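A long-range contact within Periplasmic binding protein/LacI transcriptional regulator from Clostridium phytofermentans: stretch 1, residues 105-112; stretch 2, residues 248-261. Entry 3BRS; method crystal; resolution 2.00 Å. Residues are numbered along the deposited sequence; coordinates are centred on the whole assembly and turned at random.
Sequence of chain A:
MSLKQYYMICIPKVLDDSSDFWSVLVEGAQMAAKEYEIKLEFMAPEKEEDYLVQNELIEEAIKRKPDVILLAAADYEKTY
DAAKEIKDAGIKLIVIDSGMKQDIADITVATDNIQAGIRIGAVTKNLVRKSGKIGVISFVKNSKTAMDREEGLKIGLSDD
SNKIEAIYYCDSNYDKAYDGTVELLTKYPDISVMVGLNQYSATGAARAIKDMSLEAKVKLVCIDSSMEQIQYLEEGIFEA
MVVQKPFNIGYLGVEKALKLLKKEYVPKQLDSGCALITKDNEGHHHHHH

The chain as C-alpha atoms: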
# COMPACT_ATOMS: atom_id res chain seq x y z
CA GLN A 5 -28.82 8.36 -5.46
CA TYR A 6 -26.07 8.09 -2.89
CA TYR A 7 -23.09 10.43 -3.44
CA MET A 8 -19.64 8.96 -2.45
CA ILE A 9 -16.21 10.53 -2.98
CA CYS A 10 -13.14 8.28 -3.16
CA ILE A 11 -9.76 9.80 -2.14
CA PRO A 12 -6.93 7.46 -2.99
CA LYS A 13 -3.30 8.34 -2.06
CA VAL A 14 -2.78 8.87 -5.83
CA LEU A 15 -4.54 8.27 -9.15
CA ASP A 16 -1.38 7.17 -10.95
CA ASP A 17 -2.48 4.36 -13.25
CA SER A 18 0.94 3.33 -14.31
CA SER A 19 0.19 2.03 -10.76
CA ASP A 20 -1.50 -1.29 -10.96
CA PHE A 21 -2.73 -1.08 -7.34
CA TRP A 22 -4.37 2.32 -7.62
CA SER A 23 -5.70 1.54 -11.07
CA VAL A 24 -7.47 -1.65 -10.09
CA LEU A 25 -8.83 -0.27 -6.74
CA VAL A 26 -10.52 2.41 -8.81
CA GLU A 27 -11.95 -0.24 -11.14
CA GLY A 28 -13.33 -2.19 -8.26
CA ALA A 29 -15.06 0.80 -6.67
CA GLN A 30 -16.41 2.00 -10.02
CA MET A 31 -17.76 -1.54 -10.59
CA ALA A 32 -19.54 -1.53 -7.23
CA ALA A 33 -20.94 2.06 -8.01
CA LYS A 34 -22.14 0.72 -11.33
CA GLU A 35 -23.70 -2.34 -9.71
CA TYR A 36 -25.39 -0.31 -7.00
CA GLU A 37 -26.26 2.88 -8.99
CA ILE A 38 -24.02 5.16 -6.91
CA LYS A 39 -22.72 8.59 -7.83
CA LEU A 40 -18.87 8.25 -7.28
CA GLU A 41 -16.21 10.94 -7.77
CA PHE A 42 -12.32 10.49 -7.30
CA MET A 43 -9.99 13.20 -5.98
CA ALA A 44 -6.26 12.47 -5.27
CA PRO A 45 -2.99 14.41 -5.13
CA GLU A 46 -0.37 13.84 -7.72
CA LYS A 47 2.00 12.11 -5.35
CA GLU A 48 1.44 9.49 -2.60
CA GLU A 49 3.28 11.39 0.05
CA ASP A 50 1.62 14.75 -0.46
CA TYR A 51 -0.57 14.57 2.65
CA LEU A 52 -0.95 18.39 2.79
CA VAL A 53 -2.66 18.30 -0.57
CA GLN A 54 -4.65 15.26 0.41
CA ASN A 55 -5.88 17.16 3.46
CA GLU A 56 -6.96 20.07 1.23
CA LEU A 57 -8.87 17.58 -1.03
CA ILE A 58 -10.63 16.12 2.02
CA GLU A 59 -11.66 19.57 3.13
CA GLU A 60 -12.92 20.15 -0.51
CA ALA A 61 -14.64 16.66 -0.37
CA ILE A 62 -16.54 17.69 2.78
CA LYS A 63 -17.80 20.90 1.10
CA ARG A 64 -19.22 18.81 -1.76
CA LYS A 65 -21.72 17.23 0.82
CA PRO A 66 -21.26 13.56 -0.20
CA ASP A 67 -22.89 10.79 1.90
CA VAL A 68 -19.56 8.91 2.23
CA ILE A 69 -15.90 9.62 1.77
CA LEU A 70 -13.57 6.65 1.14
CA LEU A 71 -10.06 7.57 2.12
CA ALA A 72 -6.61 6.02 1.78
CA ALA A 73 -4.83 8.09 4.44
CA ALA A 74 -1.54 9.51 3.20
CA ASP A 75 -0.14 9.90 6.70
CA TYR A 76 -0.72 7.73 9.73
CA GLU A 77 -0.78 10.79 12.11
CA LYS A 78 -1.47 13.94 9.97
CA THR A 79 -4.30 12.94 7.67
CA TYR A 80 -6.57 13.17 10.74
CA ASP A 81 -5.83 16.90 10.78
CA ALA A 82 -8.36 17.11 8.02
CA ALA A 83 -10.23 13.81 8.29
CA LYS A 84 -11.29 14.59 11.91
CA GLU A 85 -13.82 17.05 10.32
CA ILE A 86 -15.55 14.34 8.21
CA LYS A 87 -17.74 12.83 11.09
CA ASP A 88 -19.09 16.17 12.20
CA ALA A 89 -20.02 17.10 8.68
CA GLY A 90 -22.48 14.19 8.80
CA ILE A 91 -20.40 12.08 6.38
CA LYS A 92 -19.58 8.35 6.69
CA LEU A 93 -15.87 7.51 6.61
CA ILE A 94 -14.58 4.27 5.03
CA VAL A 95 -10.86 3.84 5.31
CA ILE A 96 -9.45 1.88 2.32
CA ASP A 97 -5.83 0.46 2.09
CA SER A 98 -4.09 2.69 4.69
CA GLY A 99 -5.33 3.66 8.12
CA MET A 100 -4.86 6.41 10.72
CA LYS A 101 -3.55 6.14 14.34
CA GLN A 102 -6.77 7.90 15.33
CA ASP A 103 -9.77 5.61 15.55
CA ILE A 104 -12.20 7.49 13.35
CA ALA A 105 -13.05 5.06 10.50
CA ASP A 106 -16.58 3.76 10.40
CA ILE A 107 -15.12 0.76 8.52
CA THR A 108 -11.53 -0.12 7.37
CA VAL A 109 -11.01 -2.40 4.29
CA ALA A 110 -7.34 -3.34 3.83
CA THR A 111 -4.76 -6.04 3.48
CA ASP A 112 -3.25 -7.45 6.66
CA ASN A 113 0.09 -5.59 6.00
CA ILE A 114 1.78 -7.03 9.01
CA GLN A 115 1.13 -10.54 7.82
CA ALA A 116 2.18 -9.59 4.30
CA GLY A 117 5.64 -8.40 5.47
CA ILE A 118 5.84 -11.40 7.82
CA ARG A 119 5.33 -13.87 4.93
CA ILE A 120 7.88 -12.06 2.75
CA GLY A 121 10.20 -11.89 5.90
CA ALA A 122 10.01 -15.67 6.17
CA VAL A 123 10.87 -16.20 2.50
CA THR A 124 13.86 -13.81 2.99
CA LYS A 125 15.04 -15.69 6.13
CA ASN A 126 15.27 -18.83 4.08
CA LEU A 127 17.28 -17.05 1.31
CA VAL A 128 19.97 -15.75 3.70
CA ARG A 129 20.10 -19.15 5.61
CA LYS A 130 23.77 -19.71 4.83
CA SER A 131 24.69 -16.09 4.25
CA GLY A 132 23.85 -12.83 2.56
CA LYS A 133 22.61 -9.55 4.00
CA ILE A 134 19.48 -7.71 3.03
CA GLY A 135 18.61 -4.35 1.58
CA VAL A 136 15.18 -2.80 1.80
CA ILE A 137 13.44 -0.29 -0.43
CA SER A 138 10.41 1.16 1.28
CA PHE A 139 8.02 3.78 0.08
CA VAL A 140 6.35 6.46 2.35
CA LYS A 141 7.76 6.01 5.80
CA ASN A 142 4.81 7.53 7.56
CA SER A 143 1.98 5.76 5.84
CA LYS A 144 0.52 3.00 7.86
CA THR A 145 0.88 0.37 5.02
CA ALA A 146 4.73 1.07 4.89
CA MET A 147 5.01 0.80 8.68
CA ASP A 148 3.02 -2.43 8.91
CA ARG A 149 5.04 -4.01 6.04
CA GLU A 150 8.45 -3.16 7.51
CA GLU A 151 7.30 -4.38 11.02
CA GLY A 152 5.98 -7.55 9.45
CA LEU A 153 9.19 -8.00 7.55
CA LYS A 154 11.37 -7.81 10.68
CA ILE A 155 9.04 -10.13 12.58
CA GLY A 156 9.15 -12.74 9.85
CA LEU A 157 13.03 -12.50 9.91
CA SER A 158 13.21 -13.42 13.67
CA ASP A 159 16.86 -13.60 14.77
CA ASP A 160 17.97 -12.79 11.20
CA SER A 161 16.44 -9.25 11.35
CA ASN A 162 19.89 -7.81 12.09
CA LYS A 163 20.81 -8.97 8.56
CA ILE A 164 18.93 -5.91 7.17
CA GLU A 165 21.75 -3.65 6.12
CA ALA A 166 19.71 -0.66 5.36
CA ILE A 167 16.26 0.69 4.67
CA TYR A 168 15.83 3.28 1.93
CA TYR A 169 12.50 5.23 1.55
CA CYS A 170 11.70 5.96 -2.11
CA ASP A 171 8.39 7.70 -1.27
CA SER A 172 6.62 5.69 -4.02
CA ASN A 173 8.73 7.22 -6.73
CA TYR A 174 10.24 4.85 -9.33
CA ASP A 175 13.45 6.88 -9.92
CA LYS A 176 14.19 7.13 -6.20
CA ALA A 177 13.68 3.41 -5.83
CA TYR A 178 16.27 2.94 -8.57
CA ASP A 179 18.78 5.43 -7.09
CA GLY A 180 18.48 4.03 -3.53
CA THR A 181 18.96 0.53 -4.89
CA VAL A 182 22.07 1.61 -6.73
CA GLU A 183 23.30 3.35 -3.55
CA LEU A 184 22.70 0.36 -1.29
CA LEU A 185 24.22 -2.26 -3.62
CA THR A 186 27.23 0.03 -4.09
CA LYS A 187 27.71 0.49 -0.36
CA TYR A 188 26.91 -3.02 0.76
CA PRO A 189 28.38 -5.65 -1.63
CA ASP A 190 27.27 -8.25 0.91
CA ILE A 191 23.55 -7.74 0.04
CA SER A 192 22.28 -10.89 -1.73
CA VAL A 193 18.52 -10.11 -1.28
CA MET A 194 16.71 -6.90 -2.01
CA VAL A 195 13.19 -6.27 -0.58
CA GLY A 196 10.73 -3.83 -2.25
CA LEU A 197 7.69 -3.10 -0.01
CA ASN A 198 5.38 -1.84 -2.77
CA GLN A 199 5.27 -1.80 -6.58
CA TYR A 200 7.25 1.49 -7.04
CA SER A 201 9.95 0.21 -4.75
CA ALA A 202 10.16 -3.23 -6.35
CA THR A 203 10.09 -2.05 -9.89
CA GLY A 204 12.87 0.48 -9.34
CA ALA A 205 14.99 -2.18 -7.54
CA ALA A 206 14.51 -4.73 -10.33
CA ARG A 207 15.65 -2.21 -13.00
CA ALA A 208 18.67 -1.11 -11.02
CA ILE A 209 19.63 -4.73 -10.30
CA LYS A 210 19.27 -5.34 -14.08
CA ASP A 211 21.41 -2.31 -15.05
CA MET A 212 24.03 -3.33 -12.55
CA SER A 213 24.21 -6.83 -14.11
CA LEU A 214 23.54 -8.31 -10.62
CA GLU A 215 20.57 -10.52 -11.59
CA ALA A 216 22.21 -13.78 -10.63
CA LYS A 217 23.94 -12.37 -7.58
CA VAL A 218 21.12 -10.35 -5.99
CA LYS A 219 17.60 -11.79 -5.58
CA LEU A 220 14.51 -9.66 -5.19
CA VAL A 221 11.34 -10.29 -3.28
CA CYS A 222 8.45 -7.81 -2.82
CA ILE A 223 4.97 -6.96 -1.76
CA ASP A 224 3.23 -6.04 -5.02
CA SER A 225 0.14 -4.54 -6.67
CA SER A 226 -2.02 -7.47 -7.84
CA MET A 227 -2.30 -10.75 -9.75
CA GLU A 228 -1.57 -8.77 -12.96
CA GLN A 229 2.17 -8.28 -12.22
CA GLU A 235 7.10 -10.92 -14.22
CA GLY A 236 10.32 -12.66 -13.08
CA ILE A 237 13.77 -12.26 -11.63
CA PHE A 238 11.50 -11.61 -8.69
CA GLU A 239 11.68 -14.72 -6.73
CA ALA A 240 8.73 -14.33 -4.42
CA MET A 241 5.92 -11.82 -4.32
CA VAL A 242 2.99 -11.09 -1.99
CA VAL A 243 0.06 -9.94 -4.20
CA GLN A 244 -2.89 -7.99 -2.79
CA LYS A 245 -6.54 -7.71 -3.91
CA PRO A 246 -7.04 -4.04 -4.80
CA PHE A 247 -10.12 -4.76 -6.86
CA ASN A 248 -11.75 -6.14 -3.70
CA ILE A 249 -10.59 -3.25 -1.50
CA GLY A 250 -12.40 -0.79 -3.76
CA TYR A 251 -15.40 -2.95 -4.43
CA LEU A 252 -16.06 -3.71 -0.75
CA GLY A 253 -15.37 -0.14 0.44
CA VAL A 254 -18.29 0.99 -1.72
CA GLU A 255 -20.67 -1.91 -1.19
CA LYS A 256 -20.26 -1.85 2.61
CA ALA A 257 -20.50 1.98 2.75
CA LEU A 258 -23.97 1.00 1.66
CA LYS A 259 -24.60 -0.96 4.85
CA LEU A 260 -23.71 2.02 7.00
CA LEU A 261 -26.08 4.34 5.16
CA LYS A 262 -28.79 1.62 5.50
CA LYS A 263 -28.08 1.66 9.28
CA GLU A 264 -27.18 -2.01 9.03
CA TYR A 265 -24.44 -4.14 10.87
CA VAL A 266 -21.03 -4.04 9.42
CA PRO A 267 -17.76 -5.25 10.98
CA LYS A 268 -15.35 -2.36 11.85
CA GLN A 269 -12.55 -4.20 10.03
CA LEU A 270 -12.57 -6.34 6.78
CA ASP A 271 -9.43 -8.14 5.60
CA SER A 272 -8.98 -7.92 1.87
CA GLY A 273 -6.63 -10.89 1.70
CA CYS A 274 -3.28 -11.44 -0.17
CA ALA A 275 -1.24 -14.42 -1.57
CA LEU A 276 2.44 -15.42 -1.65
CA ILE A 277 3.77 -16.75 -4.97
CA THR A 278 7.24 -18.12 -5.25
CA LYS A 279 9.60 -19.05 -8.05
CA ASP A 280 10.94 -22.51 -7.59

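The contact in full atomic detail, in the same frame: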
# COMPACT_ATOMS: atom_id res chain seq x y z
N ALA A 105 -12.35 5.74 11.60
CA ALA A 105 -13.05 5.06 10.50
C ALA A 105 -14.30 4.42 10.96
O ALA A 105 -14.28 3.75 11.98
CB ALA A 105 -12.18 3.97 9.83
N ASP A 106 -15.35 4.53 10.18
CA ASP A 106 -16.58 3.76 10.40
C ASP A 106 -16.32 2.30 9.99
O ASP A 106 -16.68 1.41 10.71
CB ASP A 106 -17.81 4.35 9.68
CG ASP A 106 -18.14 5.76 10.14
OD1 ASP A 106 -18.15 6.01 11.35
OD2 ASP A 106 -18.36 6.65 9.29
N ILE A 107 -15.68 2.08 8.86
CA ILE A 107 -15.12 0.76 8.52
C ILE A 107 -13.74 0.91 7.86
O ILE A 107 -13.48 1.91 7.23
CB ILE A 107 -16.14 -0.21 7.81
CG1 ILE A 107 -15.40 -1.34 7.11
CG2 ILE A 107 -17.05 0.51 6.88
CD1 ILE A 107 -16.22 -2.24 6.37
N THR A 108 -12.81 -0.01 8.12
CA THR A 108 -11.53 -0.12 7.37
C THR A 108 -11.45 -1.37 6.47
O THR A 108 -11.59 -2.45 6.97
CB THR A 108 -10.40 -0.21 8.35
OG1 THR A 108 -10.33 1.04 9.05
CG2 THR A 108 -9.03 -0.50 7.61
N VAL A 109 -11.24 -1.23 5.15
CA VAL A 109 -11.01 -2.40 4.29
C VAL A 109 -9.55 -2.38 3.84
O VAL A 109 -9.15 -1.46 3.14
CB VAL A 109 -11.89 -2.45 3.06
CG1 VAL A 109 -11.83 -3.94 2.44
CG2 VAL A 109 -13.35 -2.08 3.47
N ALA A 110 -8.75 -3.38 4.23
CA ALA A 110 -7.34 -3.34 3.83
C ALA A 110 -6.77 -4.68 3.74
O ALA A 110 -7.37 -5.66 4.19
CB ALA A 110 -6.50 -2.47 4.89
N THR A 111 -5.53 -4.77 3.29
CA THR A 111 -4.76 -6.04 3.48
C THR A 111 -4.29 -6.09 4.93
O THR A 111 -4.03 -5.03 5.55
CB THR A 111 -3.51 -6.00 2.51
OG1 THR A 111 -4.00 -5.69 1.21
CG2 THR A 111 -2.76 -7.31 2.43
N ASP A 112 -4.10 -7.28 5.47
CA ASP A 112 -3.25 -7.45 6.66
C ASP A 112 -1.79 -7.21 6.21
O ASP A 112 -1.13 -8.11 5.59
CB ASP A 112 -3.47 -8.85 7.28
CG ASP A 112 -2.84 -9.01 8.68
OD1 ASP A 112 -1.99 -8.20 9.09
OD2 ASP A 112 -3.18 -9.97 9.40
N ASN A 248 -10.90 -5.94 -4.85
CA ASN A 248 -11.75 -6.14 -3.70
C ASN A 248 -11.73 -5.05 -2.67
O ASN A 248 -12.77 -4.80 -2.06
CB ASN A 248 -11.44 -7.43 -3.07
CG ASN A 248 -11.96 -8.57 -3.91
OD1 ASN A 248 -11.48 -9.69 -3.86
ND2 ASN A 248 -12.93 -8.25 -4.77
N ILE A 249 -10.57 -4.43 -2.41
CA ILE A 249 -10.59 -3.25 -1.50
C ILE A 249 -11.55 -2.19 -1.94
O ILE A 249 -12.28 -1.61 -1.08
CB ILE A 249 -9.20 -2.62 -1.32
CG1 ILE A 249 -8.36 -3.57 -0.47
CG2 ILE A 249 -9.29 -1.23 -0.50
CD1 ILE A 249 -6.81 -3.47 -0.70
N GLY A 250 -11.53 -1.86 -3.24
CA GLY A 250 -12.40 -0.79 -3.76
C GLY A 250 -13.86 -1.20 -3.82
O GLY A 250 -14.74 -0.42 -3.50
N TYR A 251 -14.11 -2.42 -4.32
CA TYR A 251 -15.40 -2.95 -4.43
C TYR A 251 -16.10 -2.92 -3.04
O TYR A 251 -17.15 -2.29 -2.85
CB TYR A 251 -15.32 -4.38 -5.12
CG TYR A 251 -16.69 -4.90 -5.43
CD1 TYR A 251 -17.51 -5.42 -4.44
CD2 TYR A 251 -17.19 -4.80 -6.72
CE1 TYR A 251 -18.84 -5.82 -4.73
CE2 TYR A 251 -18.51 -5.19 -7.04
CZ TYR A 251 -19.32 -5.71 -6.06
OH TYR A 251 -20.60 -6.09 -6.45
N LEU A 252 -15.49 -3.58 -2.07
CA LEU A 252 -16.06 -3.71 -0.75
C LEU A 252 -16.24 -2.36 -0.07
O LEU A 252 -17.18 -2.19 0.70
CB LEU A 252 -15.16 -4.60 0.17
CG LEU A 252 -14.80 -6.03 -0.33
CD1 LEU A 252 -13.85 -6.84 0.62
CD2 LEU A 252 -16.01 -6.90 -0.74
N GLY A 253 -15.32 -1.42 -0.29
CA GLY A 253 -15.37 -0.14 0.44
C GLY A 253 -16.73 0.46 0.06
O GLY A 253 -17.53 0.91 0.90
N VAL A 254 -17.00 0.44 -1.23
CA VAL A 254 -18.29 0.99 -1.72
C VAL A 254 -19.51 0.22 -1.20
O VAL A 254 -20.33 0.75 -0.42
CB VAL A 254 -18.35 1.14 -3.28
CG1 VAL A 254 -19.74 1.69 -3.72
CG2 VAL A 254 -17.27 2.11 -3.73
N GLU A 255 -19.63 -1.02 -1.66
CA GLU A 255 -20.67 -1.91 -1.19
C GLU A 255 -21.01 -1.79 0.31
O GLU A 255 -22.16 -1.67 0.65
CB GLU A 255 -20.28 -3.33 -1.56
CG GLU A 255 -21.30 -4.34 -1.26
CD GLU A 255 -20.77 -5.70 -1.59
OE1 GLU A 255 -19.80 -6.12 -0.90
OE2 GLU A 255 -21.28 -6.33 -2.54
N LYS A 256 -20.03 -1.79 1.19
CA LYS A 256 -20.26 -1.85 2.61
C LYS A 256 -20.49 -0.45 3.18
O LYS A 256 -20.99 -0.30 4.28
CB LYS A 256 -19.07 -2.46 3.36
CG LYS A 256 -18.74 -3.93 3.03
CD LYS A 256 -19.87 -4.86 3.41
CE LYS A 256 -19.41 -6.34 3.40
NZ LYS A 256 -19.72 -7.01 2.11
N ALA A 257 -20.10 0.58 2.43
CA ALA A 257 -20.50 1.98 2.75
C ALA A 257 -22.01 2.02 2.67
O ALA A 257 -22.67 2.83 3.37
CB ALA A 257 -19.94 2.95 1.72
N LEU A 258 -22.55 1.13 1.84
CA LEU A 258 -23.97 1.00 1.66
C LEU A 258 -24.67 0.50 2.93
O LEU A 258 -25.73 0.98 3.30
CB LEU A 258 -24.26 0.10 0.48
CG LEU A 258 -24.38 0.76 -0.91
CD1 LEU A 258 -25.20 -0.17 -1.84
CD2 LEU A 258 -25.03 2.13 -0.77
N LYS A 259 -24.03 -0.43 3.63
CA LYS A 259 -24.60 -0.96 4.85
C LYS A 259 -24.72 0.14 5.85
O LYS A 259 -25.79 0.33 6.43
CB LYS A 259 -23.79 -2.12 5.36
CG LYS A 259 -23.76 -3.20 4.33
CD LYS A 259 -23.96 -4.53 4.92
CE LYS A 259 -24.41 -5.50 3.86
NZ LYS A 259 -25.50 -6.31 4.47
N LEU A 260 -23.68 0.95 5.99
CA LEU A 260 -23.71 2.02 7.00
C LEU A 260 -24.85 3.00 6.77
O LEU A 260 -25.49 3.43 7.71
CB LEU A 260 -22.43 2.84 6.97
CG LEU A 260 -21.11 2.13 7.07
CD1 LEU A 260 -19.98 3.14 6.76
CD2 LEU A 260 -20.98 1.53 8.49
N LEU A 261 -25.03 3.40 5.52
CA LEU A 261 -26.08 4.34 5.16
C LEU A 261 -27.46 3.73 5.35
O LEU A 261 -28.39 4.45 5.65
CB LEU A 261 -25.92 4.72 3.70
CG LEU A 261 -25.39 6.03 3.13
CD1 LEU A 261 -24.53 7.01 3.97
CD2 LEU A 261 -24.66 5.52 1.99

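A short strand, 107-110, lies against helix 248-261 and runs nearly antiparallel to it, at 163° with the axes 8.0 Å apart at closest approach. No hydrogen bond crosses between them; the helix's backbone bonds run mainly i to i+4, with a few weak i to i+3 bonds, and the helix atoms closest to the strand are all carbons.

V109 covers the most. Its two methyls, in the t rotamer, reach different parts of the helix: CG1 lies 4.0 Å from L252 CD1, while CG2 rests 4.1 Å from G253 CA, directly over the helix backbone. I249 meets the far end of the strand, its CG2 3.6 Å from V109 O and its CD1 4.1 Å from T111 OG1, a hydroxyl already hydrogen-bonded elsewhere in the structure.

L260 closes the other end. Its CD1 touches both I107 CG2 at 3.9 Å and D106 CB at 3.8 Å, so the aspartate contributes its aliphatic carbon while OD2 is satisfied elsewhere. I107 also brings CD1 to 4.2 Å from K256 CB; the lysine's end then leads away, and its NZ forms a salt bridge with E255 OE1 at 3.1 Å.

The rule is alternation: I107 and V109 point toward the helix, while T108 between them stays out of reach.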